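Local coordinates for kinesin-like protein KIF19 (Mus musculus, PDB 5GSZ) that uses its motor domain to move toward microtubule plus ends and regulates the length of motile cilia by depolymerizing microtubules at ciliary tips, at residues Leu115-Asn129 with Ala192-Arg204. Numbering follows the deposited sequence.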
ATOM      1  N   LEU A 115      -8.722  -1.432  -3.396  1.00 44.36           N
ATOM      2  CA  LEU A 115      -9.675  -2.006  -4.342  1.00 43.57           C
ATOM      3  C   LEU A 115     -11.059  -1.357  -4.261  1.00 42.71           C
ATOM      4  O   LEU A 115     -11.675  -1.086  -5.293  1.00 45.63           O
ATOM      5  CB  LEU A 115      -9.795  -3.508  -4.106  1.00 39.97           C
ATOM      6  CG  LEU A 115     -10.906  -4.170  -4.898  1.00 46.97           C
ATOM      7  CD1 LEU A 115     -10.453  -4.245  -6.330  1.00 48.16           C
ATOM      8  CD2 LEU A 115     -11.175  -5.565  -4.398  1.00 48.08           C
ATOM      9  N   GLY A 116     -11.556  -1.094  -3.049  1.00 45.38           N
ATOM     10  CA  GLY A 116     -12.908  -0.599  -2.872  1.00 45.07           C
ATOM     11  C   GLY A 116     -13.938  -1.664  -3.190  1.00 43.24           C
ATOM     12  O   GLY A 116     -13.690  -2.867  -3.089  1.00 45.20           O
ATOM     13  N   THR A 117     -15.111  -1.205  -3.604  1.00 47.60           N
ATOM     14  CA  THR A 117     -16.216  -2.079  -3.971  1.00 50.39           C
ATOM     15  C   THR A 117     -16.800  -1.620  -5.297  1.00 58.27           C
ATOM     16  O   THR A 117     -16.500  -0.526  -5.791  1.00 56.27           O
ATOM     17  CB  THR A 117     -17.330  -2.079  -2.917  1.00 46.25           C
ATOM     18  OG1 THR A 117     -17.903  -0.765  -2.828  1.00 49.04           O
ATOM     19  CG2 THR A 117     -16.796  -2.488  -1.569  1.00 41.92           C
ATOM     20  N   ASP A 118     -17.662  -2.472  -5.857  1.00 59.39           N
ATOM     21  CA  ASP A 118     -18.424  -2.091  -7.041  1.00 57.57           C
ATOM     22  C   ASP A 118     -19.100  -0.742  -6.851  1.00 56.04           C
ATOM     23  O   ASP A 118     -18.924   0.170  -7.661  1.00 61.35           O
ATOM     24  CB  ASP A 118     -19.455  -3.166  -7.360  1.00 65.31           C
ATOM     25  CG  ASP A 118     -18.957  -4.152  -8.388  1.00 79.21           C
ATOM     26  OD1 ASP A 118     -18.241  -3.712  -9.318  1.00 83.61           O
ATOM     27  OD2 ASP A 118     -19.261  -5.361  -8.255  1.00 89.56           O
ATOM     28  N   HIS A 119     -19.866  -0.585  -5.775  1.00 56.08           N
ATOM     29  CA  HIS A 119     -20.548   0.688  -5.571  1.00 58.16           C
ATOM     30  C   HIS A 119     -19.570   1.798  -5.191  1.00 58.73           C
ATOM     31  O   HIS A 119     -19.859   2.972  -5.447  1.00 58.01           O
ATOM     32  CB  HIS A 119     -21.652   0.545  -4.512  1.00 53.63           C
ATOM     33  N   GLU A 120     -18.405   1.463  -4.608  1.00 58.28           N
ATOM     34  CA  GLU A 120     -17.472   2.472  -4.081  1.00 57.75           C
ATOM     35  C   GLU A 120     -16.022   2.101  -4.375  1.00 55.80           C
ATOM     36  O   GLU A 120     -15.262   1.702  -3.482  1.00 50.98           O
ATOM     37  CB  GLU A 120     -17.677   2.680  -2.575  1.00 53.82           C
ATOM     38  CG  GLU A 120     -18.880   3.543  -2.228  1.00 58.09           C
ATOM     39  CD  GLU A 120     -18.624   5.049  -2.390  1.00 73.08           C
ATOM     40  OE1 GLU A 120     -17.554   5.417  -2.908  1.00 72.21           O
ATOM     41  OE2 GLU A 120     -19.509   5.841  -1.996  1.00 89.06           O
ATOM     42  N   PRO A 121     -15.598   2.265  -5.625  1.00 55.32           N
ATOM     43  CA  PRO A 121     -14.265   1.795  -6.032  1.00 54.68           C
ATOM     44  C   PRO A 121     -13.141   2.561  -5.357  1.00 51.36           C
ATOM     45  O   PRO A 121     -13.300   3.699  -4.911  1.00 52.98           O
ATOM     46  CB  PRO A 121     -14.257   2.045  -7.544  1.00 56.18           C
ATOM     47  CG  PRO A 121     -15.700   2.168  -7.925  1.00 52.78           C
ATOM     48  CD  PRO A 121     -16.362   2.799  -6.757  1.00 54.26           C
ATOM     49  N   GLY A 122     -11.970   1.932  -5.320  1.00 48.73           N
ATOM     50  CA  GLY A 122     -10.839   2.553  -4.652  1.00 47.47           C
ATOM     51  C   GLY A 122      -9.741   3.133  -5.526  1.00 45.40           C
ATOM     52  O   GLY A 122      -9.988   3.653  -6.619  1.00 43.25           O
ATOM     53  N   ILE A 123      -8.508   3.033  -5.029  1.00 42.28           N
ATOM     54  CA  ILE A 123      -7.373   3.735  -5.619  1.00 44.24           C
ATOM     55  C   ILE A 123      -6.986   3.136  -6.972  1.00 46.48           C
ATOM     56  O   ILE A 123      -6.648   3.873  -7.904  1.00 45.71           O
ATOM     57  CB  ILE A 123      -6.176   3.723  -4.650  1.00 42.09           C
ATOM     58  CG1 ILE A 123      -6.441   4.618  -3.448  1.00 43.42           C
ATOM     59  CG2 ILE A 123      -4.890   4.158  -5.372  1.00 42.83           C
ATOM     60  CD1 ILE A 123      -6.738   6.041  -3.824  1.00 46.93           C
ATOM     61  N   TYR A 124      -6.976   1.802  -7.085  1.00 40.09           N
ATOM     62  CA  TYR A 124      -6.611   1.123  -8.326  1.00 41.27           C
ATOM     63  C   TYR A 124      -7.306   1.726  -9.535  1.00 42.81           C
ATOM     64  O   TYR A 124      -6.657   2.348 -10.379  1.00 43.86           O
ATOM     65  CB  TYR A 124      -6.949  -0.373  -8.290  1.00 40.36           C
ATOM     66  CG  TYR A 124      -6.191  -1.222  -7.284  1.00 42.67           C
ATOM     67  CD1 TYR A 124      -4.938  -0.853  -6.804  1.00 47.48           C
ATOM     68  CD2 TYR A 124      -6.741  -2.403  -6.815  1.00 38.46           C
ATOM     69  CE1 TYR A 124      -4.257  -1.665  -5.877  1.00 47.53           C
ATOM     70  CE2 TYR A 124      -6.085  -3.196  -5.921  1.00 42.24           C
ATOM     71  CZ  TYR A 124      -4.848  -2.837  -5.444  1.00 42.57           C
ATOM     72  OH  TYR A 124      -4.215  -3.669  -4.543  1.00 41.02           O
ATOM     73  N   VAL A 125      -8.626   1.563  -9.616  1.00 39.91           N
ATOM     74  CA  VAL A 125      -9.337   1.961 -10.824  1.00 41.92           C
ATOM     75  C   VAL A 125      -9.320   3.479 -10.990  1.00 43.32           C
ATOM     76  O   VAL A 125      -9.225   3.984 -12.112  1.00 52.29           O
ATOM     77  CB  VAL A 125     -10.774   1.384 -10.845  1.00 47.38           C
ATOM     78  CG1 VAL A 125     -10.778  -0.122 -10.643  1.00 53.10           C
ATOM     79  CG2 VAL A 125     -11.636   2.018  -9.798  1.00 49.48           C
ATOM     80  N   ARG A 126      -9.393   4.235  -9.899  1.00 42.59           N
ATOM     81  CA  ARG A 126      -9.338   5.690 -10.040  1.00 44.74           C
ATOM     82  C   ARG A 126      -8.009   6.114 -10.634  1.00 47.86           C
ATOM     83  O   ARG A 126      -7.950   7.001 -11.493  1.00 53.44           O
ATOM     84  CB  ARG A 126      -9.578   6.383  -8.690  1.00 47.97           C
ATOM     85  CG  ARG A 126     -11.012   6.269  -8.226  1.00 44.88           C
ATOM     86  CD  ARG A 126     -11.242   6.665  -6.786  1.00 47.50           C
ATOM     87  NE  ARG A 126     -12.591   7.223  -6.690  1.00 53.59           N
ATOM     88  CZ  ARG A 126     -13.716   6.522  -6.547  1.00 55.11           C
ATOM     89  NH1 ARG A 126     -13.693   5.202  -6.445  1.00 58.69           N
ATOM     90  NH2 ARG A 126     -14.879   7.143  -6.511  1.00 53.22           N
ATOM     91  N   THR A 127      -6.935   5.450 -10.227  1.00 48.94           N
ATOM     92  CA  THR A 127      -5.622   5.771 -10.758  1.00 49.98           C
ATOM     93  C   THR A 127      -5.450   5.269 -12.184  1.00 48.14           C
ATOM     94  O   THR A 127      -4.912   5.993 -13.029  1.00 50.01           O
ATOM     95  CB  THR A 127      -4.542   5.195  -9.847  1.00 44.99           C
ATOM     96  OG1 THR A 127      -4.871   5.503  -8.489  1.00 45.87           O
ATOM     97  CG2 THR A 127      -3.191   5.797 -10.173  1.00 38.95           C
ATOM     98  N   LEU A 128      -5.882   4.035 -12.471  1.00 48.05           N
ATOM     99  CA  LEU A 128      -5.841   3.565 -13.856  1.00 46.97           C
ATOM    100  C   LEU A 128      -6.612   4.496 -14.770  1.00 53.71           C
ATOM    101  O   LEU A 128      -6.256   4.664 -15.943  1.00 56.17           O
ATOM    102  CB  LEU A 128      -6.379   2.138 -13.974  1.00 43.11           C
ATOM    103  CG  LEU A 128      -5.477   0.953 -13.598  1.00 51.80           C
ATOM    104  CD1 LEU A 128      -5.140   0.791 -12.142  1.00 48.63           C
ATOM    105  CD2 LEU A 128      -6.072  -0.337 -14.108  1.00 55.29           C
ATOM    106  N   ASN A 129      -7.634   5.151 -14.238  1.00 56.45           N
ATOM    107  CA  ASN A 129      -8.543   5.931 -15.057  1.00 54.69           C
ATOM    108  C   ASN A 129      -7.933   7.272 -15.446  1.00 52.85           C
ATOM    109  O   ASN A 129      -7.905   7.636 -16.623  1.00 57.52           O
ATOM    110  CB  ASN A 129      -9.840   6.111 -14.286  1.00 56.05           C
ATOM    111  CG  ASN A 129     -11.028   6.137 -15.174  1.00 66.57           C
ATOM    112  OD1 ASN A 129     -11.234   7.077 -15.955  1.00 74.10           O
ATOM    113  ND2 ASN A 129     -11.795   5.064 -15.123  1.00 59.98           N
ATOM    114  N   ALA A 192     -12.946   0.656 -17.289  1.00 65.58           N
ATOM    115  CA  ALA A 192     -12.871   0.559 -15.830  1.00 65.27           C
ATOM    116  C   ALA A 192     -13.807  -0.483 -15.230  1.00 66.10           C
ATOM    117  O   ALA A 192     -13.546  -0.957 -14.118  1.00 59.76           O
ATOM    118  CB  ALA A 192     -13.189   1.909 -15.185  1.00 59.90           C
ATOM    119  N   LYS A 193     -14.910  -0.817 -15.904  1.00 67.35           N
ATOM    120  CA  LYS A 193     -15.687  -1.972 -15.470  1.00 65.57           C
ATOM    121  C   LYS A 193     -14.882  -3.253 -15.651  1.00 63.92           C
ATOM    122  O   LYS A 193     -14.844  -4.104 -14.755  1.00 60.29           O
ATOM    123  CB  LYS A 193     -17.012  -2.043 -16.233  1.00 61.09           C
ATOM    124  N   GLU A 194     -14.206  -3.394 -16.793  1.00 67.13           N
ATOM    125  CA  GLU A 194     -13.419  -4.597 -17.039  1.00 70.88           C
ATOM    126  C   GLU A 194     -12.284  -4.730 -16.028  1.00 65.34           C
ATOM    127  O   GLU A 194     -12.107  -5.790 -15.415  1.00 63.83           O
ATOM    128  CB  GLU A 194     -12.873  -4.587 -18.465  1.00 75.41           C
ATOM    129  CG  GLU A 194     -13.933  -4.524 -19.545  1.00 74.07           C
ATOM    130  CD  GLU A 194     -13.344  -4.766 -20.931  1.00 84.56           C
ATOM    131  OE1 GLU A 194     -14.124  -4.821 -21.913  1.00 83.90           O
ATOM    132  OE2 GLU A 194     -12.102  -4.915 -21.032  1.00 81.72           O
ATOM    133  N   ILE A 195     -11.506  -3.659 -15.842  1.00 61.62           N
ATOM    134  CA  ILE A 195     -10.432  -3.670 -14.848  1.00 60.42           C
ATOM    135  C   ILE A 195     -10.973  -4.083 -13.490  1.00 60.09           C
ATOM    136  O   ILE A 195     -10.446  -4.992 -12.834  1.00 57.17           O
ATOM    137  CB  ILE A 195      -9.763  -2.290 -14.776  1.00 60.69           C
ATOM    138  CG1 ILE A 195      -9.040  -1.979 -16.093  1.00 64.04           C
ATOM    139  CG2 ILE A 195      -8.854  -2.230 -13.569  1.00 57.42           C
ATOM    140  CD1 ILE A 195      -8.845  -0.500 -16.366  1.00 56.52           C
ATOM    141  N   MET A 196     -12.057  -3.430 -13.064  1.00 63.17           N
ATOM    142  CA  MET A 196     -12.638  -3.681 -11.748  1.00 61.90           C
ATOM    143  C   MET A 196     -13.085  -5.135 -11.598  1.00 59.79           C
ATOM    144  O   MET A 196     -12.898  -5.743 -10.536  1.00 58.98           O
ATOM    145  CB  MET A 196     -13.806  -2.721 -11.509  1.00 54.54           C
ATOM    146  CG  MET A 196     -14.428  -2.848 -10.144  1.00 59.15           C
ATOM    147  SD  MET A 196     -13.229  -2.495  -8.845  1.00 72.68           S
ATOM    148  CE  MET A 196     -14.237  -2.758  -7.387  1.00 60.73           C
ATOM    149  N   GLN A 197     -13.676  -5.713 -12.648  1.00 59.24           N
ATOM    150  CA  GLN A 197     -14.039  -7.122 -12.580  1.00 57.57           C
ATOM    151  C   GLN A 197     -12.792  -7.997 -12.530  1.00 58.57           C
ATOM    152  O   GLN A 197     -12.740  -8.965 -11.758  1.00 53.84           O
ATOM    153  CB  GLN A 197     -14.940  -7.496 -13.759  1.00 58.38           C
ATOM    154  N   LEU A 198     -11.767  -7.650 -13.324  1.00 57.09           N
ATOM    155  CA  LEU A 198     -10.494  -8.360 -13.262  1.00 55.34           C
ATOM    156  C   LEU A 198      -9.953  -8.377 -11.843  1.00 56.99           C
ATOM    157  O   LEU A 198      -9.645  -9.439 -11.291  1.00 53.32           O
ATOM    158  CB  LEU A 198      -9.473  -7.703 -14.186  1.00 56.28           C
ATOM    159  CG  LEU A 198      -9.530  -8.100 -15.649  1.00 63.93           C
ATOM    160  CD1 LEU A 198      -8.529  -7.314 -16.469  1.00 64.45           C
ATOM    161  CD2 LEU A 198      -9.268  -9.568 -15.774  1.00 55.89           C
ATOM    162  N   LEU A 199      -9.838  -7.187 -11.242  1.00 56.93           N
ATOM    163  CA  LEU A 199      -9.221  -7.039  -9.930  1.00 51.78           C
ATOM    164  C   LEU A 199     -10.079  -7.628  -8.824  1.00 52.64           C
ATOM    165  O   LEU A 199      -9.536  -8.114  -7.829  1.00 46.57           O
ATOM    166  CB  LEU A 199      -8.937  -5.568  -9.655  1.00 47.40           C
ATOM    167  CG  LEU A 199      -7.958  -4.970 -10.652  1.00 49.19           C
ATOM    168  CD1 LEU A 199      -7.662  -3.512 -10.346  1.00 44.45           C
ATOM    169  CD2 LEU A 199      -6.695  -5.812 -10.685  1.00 43.99           C
ATOM    170  N   MET A 200     -11.410  -7.591  -8.972  1.00 56.15           N
ATOM    171  CA  MET A 200     -12.276  -8.244  -7.996  1.00 54.81           C
ATOM    172  C   MET A 200     -12.050  -9.752  -8.004  1.00 50.94           C
ATOM    173  O   MET A 200     -11.776 -10.354  -6.964  1.00 50.54           O
ATOM    174  CB  MET A 200     -13.742  -7.917  -8.272  1.00 57.22           C
ATOM    175  CG  MET A 200     -14.237  -6.524  -7.855  1.00 62.68           C
ATOM    176  SD  MET A 200     -14.212  -6.111  -6.097  1.00 76.87           S
ATOM    177  CE  MET A 200     -15.263  -7.371  -5.365  1.00 67.84           C
ATOM    178  N   LYS A 201     -12.133 -10.375  -9.177  1.00 54.58           N
ATOM    179  CA  LYS A 201     -11.954 -11.824  -9.269  1.00 54.99           C
ATOM    180  C   LYS A 201     -10.540 -12.241  -8.877  1.00 57.82           C
ATOM    181  O   LYS A 201     -10.354 -13.265  -8.197  1.00 53.44           O
ATOM    182  CB  LYS A 201     -12.274 -12.307 -10.687  1.00 54.60           C
ATOM    183  N   GLY A 202      -9.530 -11.468  -9.313  1.00 53.97           N
ATOM    184  CA  GLY A 202      -8.159 -11.774  -8.947  1.00 52.37           C
ATOM    185  C   GLY A 202      -7.918 -11.671  -7.454  1.00 55.00           C
ATOM    186  O   GLY A 202      -7.062 -12.372  -6.900  1.00 54.98           O
ATOM    187  N   ASN A 203      -8.668 -10.797  -6.785  1.00 49.34           N
ATOM    188  CA  ASN A 203      -8.574 -10.675  -5.343  1.00 47.93           C
ATOM    189  C   ASN A 203      -9.010 -11.959  -4.638  1.00 54.08           C
ATOM    190  O   ASN A 203      -8.492 -12.297  -3.568  1.00 54.46           O
ATOM    191  CB  ASN A 203      -9.424  -9.497  -4.894  1.00 44.61           C
ATOM    192  CG  ASN A 203      -8.879  -8.834  -3.673  1.00 47.16           C
ATOM    193  OD1 ASN A 203      -7.673  -8.688  -3.523  1.00 49.60           O
ATOM    194  ND2 ASN A 203      -9.763  -8.441  -2.771  1.00 53.79           N
ATOM    195  N   ARG A 204      -9.947 -12.694  -5.218  1.00 53.33           N
ATOM    196  CA  ARG A 204     -10.392 -13.916  -4.573  1.00 57.88           C
ATOM    197  C   ARG A 204      -9.442 -15.086  -4.773  1.00 58.50           C
ATOM    198  O   ARG A 204      -9.668 -16.142  -4.186  1.00 66.48           O
ATOM    199  CB  ARG A 204     -11.793 -14.279  -5.055  1.00 57.40           C
ATOM    200  CG  ARG A 204     -12.818 -13.291  -4.581  1.00 56.58           C
ATOM    201  CD  ARG A 204     -14.093 -13.373  -5.376  1.00 64.72           C
ATOM    202  NE  ARG A 204     -14.264 -12.118  -6.118  1.00 75.05           N
ATOM    203  CZ  ARG A 204     -15.416 -11.629  -6.562  1.00 77.30           C
ATOM    204  NH1 ARG A 204     -16.517 -12.284  -6.338  1.00 84.49           N
ATOM    205  NH2 ARG A 204     -15.465 -10.485  -7.231  1.00 74.65           N
TER
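L115 reaches into the side of helix 192-203: CD1 lies 3.9 Å from CB of L199, and CD2 meets SD of M200 and, 3.6 Å away, ND2 of N203. CG anti to the backbone N (chi1 172°) sends the branch toward the helix, counter to L199 and across M200. Cutting L115 back to an alanine is likely to leave a gap facing L199 and the sulfurs of M196 and M200 and to uncover ND2 of N203. M196 lies between L115 and V125, SD 4.1 Å from CD1 of L115 and 3.9 Å from CG1 of V125; a bend at chi2 (61°) carries its CE to 3.5 Å from C of T117. CD1 of L199 touches CB and CD2 of Y124. Toward the A192 end, CD2 of L128 packs on CG2 and CD1 of I195, and ND2 of N129 meets CB of A192. No hydrogen bond joins the two segments.

The loop before helix 123-136 is held by G122 N to L115 O (3.0 Å) and an ST motif at T117; on the helix itself, Y124 and L128 also touch M248 of strand 242-250. N203 OD1 accepts hydrogen bonds from Y150 OH and R206 NH1, and the side chain touches T111 of the P-loop. Helix segments 123-129 and 192-203 run roughly antiparallel (147°) on one flank of the kinesin motor domain's central sheet, the N203 end beside the Mg-ADP site.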